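Local coordinates for salt-tolerant glutaminase (Micrococcus luteus, PDB 3IHB), which probably catalyses the hydrolysis of L-glutamine to L-glutamate and ammonium, at residues A[61-66]-A[260-265]. Sequence-based numbering, arbitrary orientation.
Sequences TIQSAS and GVAGGV. With GLU (glutamic acid), chain C.
Ser64 and Gly260 meet beside a bound glutamate, Ser64 CB lying 4.2 Å from Gly260 CA, and the backbone N-H groups of Ser64 and Val261 both reach one side-chain carboxyl oxygen of that ligand, OE2. Val261 N lies 2.9 Å from GLU OE2 at an N-H...O angle of 157°. Ser64 N is 3.0 Å from the same GLU OE2. The exact place of OE2 is less sure, since it sits too close to Ser64 CB in the model. Residues 61-66 and 260-265 are thus bridged largely by what lies between them. A water is the second link, donating to Thr61 O and accepting from the backbone N atoms of Ala262 and Gly264. Two amides converging on one carboxyl oxygen, one from the serine that precedes helix 67-78 and one from the turn that follows strand 257-259, are consistent with an oxyanion hole, as in serine hydrolases of the beta-lactamase clan. Consistent with that fold, Ser64 OG is hydrogen-bonded to Lys67, as in an SxxK motif, and approaches GLU OE1 to 2.7 Å.

Gln63 serves both ligand and loop. Its CG lies beside the backbone N, anti to the carbonyl carbon (chi1 -58°), and the chain bends at chi2. OE1 accepts from the ligand amino group, GLU N, at a short distance whose exact length is uncertain, while NE2 donates to Thr61 OG1 almost straight (170°) and within the amide plane. This pair of bonds would settle which way round the amide sits; Glu160 also binds the ligand. Further back, Gln63 CG packs on Val261 CG2 at 4.0 Å, the two side chains crossing near a right angle, and Ala262 CB lies 3.5 Å from Thr61 OG1. The facing loop is a type I turn with a G1 beta bulge, where Gly263 N bonds to Gly260 O and Gly260 N to Gly264 O. Gly260 CA approaches Gln63 CB to 4.2 Å.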
loop_
_atom_site.group_PDB
_atom_site.type_symbol
_atom_site.label_atom_id
_atom_site.label_comp_id
_atom_site.label_asym_id
_atom_site.label_seq_id
_atom_site.Cartn_x
_atom_site.Cartn_y
_atom_site.Cartn_z
ATOM N N THR A 61 28.657 -5.806 -4.327
ATOM C CA THR A 61 27.877 -6.797 -5.051
ATOM C C THR A 61 26.444 -6.766 -4.496
ATOM O O THR A 61 26.232 -6.732 -3.275
ATOM C CB THR A 61 28.523 -8.194 -4.920
ATOM O OG1 THR A 61 28.722 -8.520 -3.539
ATOM C CG2 THR A 61 29.878 -8.198 -5.616
ATOM N N ILE A 62 25.470 -6.751 -5.403
ATOM C CA ILE A 62 24.067 -6.668 -5.029
ATOM C C ILE A 62 23.498 -7.952 -4.425
ATOM O O ILE A 62 22.524 -7.915 -3.676
ATOM C CB ILE A 62 23.223 -6.234 -6.247
ATOM C CG1 ILE A 62 21.790 -5.925 -5.811
ATOM C CG2 ILE A 62 23.282 -7.291 -7.318
ATOM C CD1 ILE A 62 20.935 -5.292 -6.897
ATOM N N GLN A 63 24.113 -9.082 -4.741
ATOM C CA GLN A 63 23.663 -10.357 -4.208
ATOM C C GLN A 63 22.142 -10.539 -4.274
ATOM O O GLN A 63 21.533 -10.258 -5.302
ATOM C CB GLN A 63 24.163 -10.507 -2.772
ATOM C CG GLN A 63 25.689 -10.434 -2.626
ATOM C CD GLN A 63 26.433 -11.529 -3.398
ATOM O OE1 GLN A 63 25.996 -12.676 -3.446
ATOM N NE2 GLN A 63 27.576 -11.175 -3.985
ATOM N N SER A 64 21.534 -10.993 -3.177
ATOM C CA SER A 64 20.088 -11.250 -3.124
ATOM C C SER A 64 19.213 -10.132 -3.638
ATOM O O SER A 64 18.148 -10.391 -4.201
ATOM C CB SER A 64 19.633 -11.601 -1.702
ATOM O OG SER A 64 19.703 -13.000 -1.461
ATOM N N ALA A 65 19.641 -8.890 -3.441
ATOM C CA ALA A 65 18.851 -7.772 -3.913
ATOM C C ALA A 65 18.676 -7.795 -5.431
ATOM O O ALA A 65 17.933 -6.987 -5.975
ATOM C CB ALA A 65 19.490 -6.457 -3.475
ATOM N N SER A 66 19.362 -8.704 -6.124
ATOM C CA SER A 66 19.223 -8.783 -7.583
ATOM C C SER A 66 18.010 -9.632 -7.959
ATOM O O SER A 66 17.442 -9.478 -9.037
ATOM C CB SER A 66 20.473 -9.391 -8.224
ATOM O OG SER A 66 20.627 -10.757 -7.879
ATOM N N GLY A 260 20.888 -7.888 0.974
ATOM C CA GLY A 260 21.872 -8.735 0.319
ATOM C C GLY A 260 23.035 -8.890 1.281
ATOM O O GLY A 260 23.394 -7.927 1.965
ATOM N N VAL A 261 23.631 -10.079 1.343
ATOM C CA VAL A 261 24.731 -10.336 2.277
ATOM C C VAL A 261 26.006 -9.496 2.140
ATOM O O VAL A 261 26.958 -9.693 2.900
ATOM C CB VAL A 261 25.130 -11.831 2.261
ATOM C CG1 VAL A 261 23.921 -12.673 2.559
ATOM C CG2 VAL A 261 25.728 -12.212 0.919
ATOM N N ALA A 262 26.034 -8.568 1.187
ATOM C CA ALA A 262 27.197 -7.700 1.009
ATOM C C ALA A 262 26.962 -6.381 1.746
ATOM O O ALA A 262 27.819 -5.490 1.749
ATOM C CB ALA A 262 27.449 -7.439 -0.475
ATOM N N GLY A 263 25.791 -6.267 2.367
ATOM C CA GLY A 263 25.444 -5.073 3.111
ATOM C C GLY A 263 24.366 -4.204 2.490
ATOM O O GLY A 263 23.874 -3.276 3.136
ATOM N N GLY A 264 23.974 -4.494 1.252
ATOM C CA GLY A 264 22.954 -3.678 0.608
ATOM C C GLY A 264 21.495 -4.029 0.882
ATOM O O GLY A 264 21.143 -5.193 1.037
ATOM N N VAL A 265 20.638 -3.014 0.953
ATOM C CA VAL A 265 19.225 -3.253 1.166
ATOM C C VAL A 265 18.465 -2.428 0.153
ATOM O O VAL A 265 18.714 -1.233 -0.004
ATOM C CB VAL A 265 18.752 -2.876 2.602
ATOM C CG1 VAL A 265 17.262 -3.192 2.757
ATOM C CG2 VAL A 265 19.521 -3.660 3.627
HETATM N N GLU C . 25.072 -15.030 -3.228
HETATM C CA GLU C . 24.489 -15.649 -2.017
HETATM C C GLU C . 24.139 -17.101 -2.228
HETATM O O GLU C . 23.958 -17.823 -1.272
HETATM C CB GLU C . 23.228 -14.910 -1.561
HETATM C CG GLU C . 23.497 -13.690 -0.717
HETATM C CD GLU C . 22.233 -13.039 -0.147
HETATM O OE1 GLU C . 21.421 -13.731 0.507
HETATM O OE2 GLU C . 22.064 -11.821 -0.346
HETATM O O HOH W 1 24.442 -6.935 -0.800
#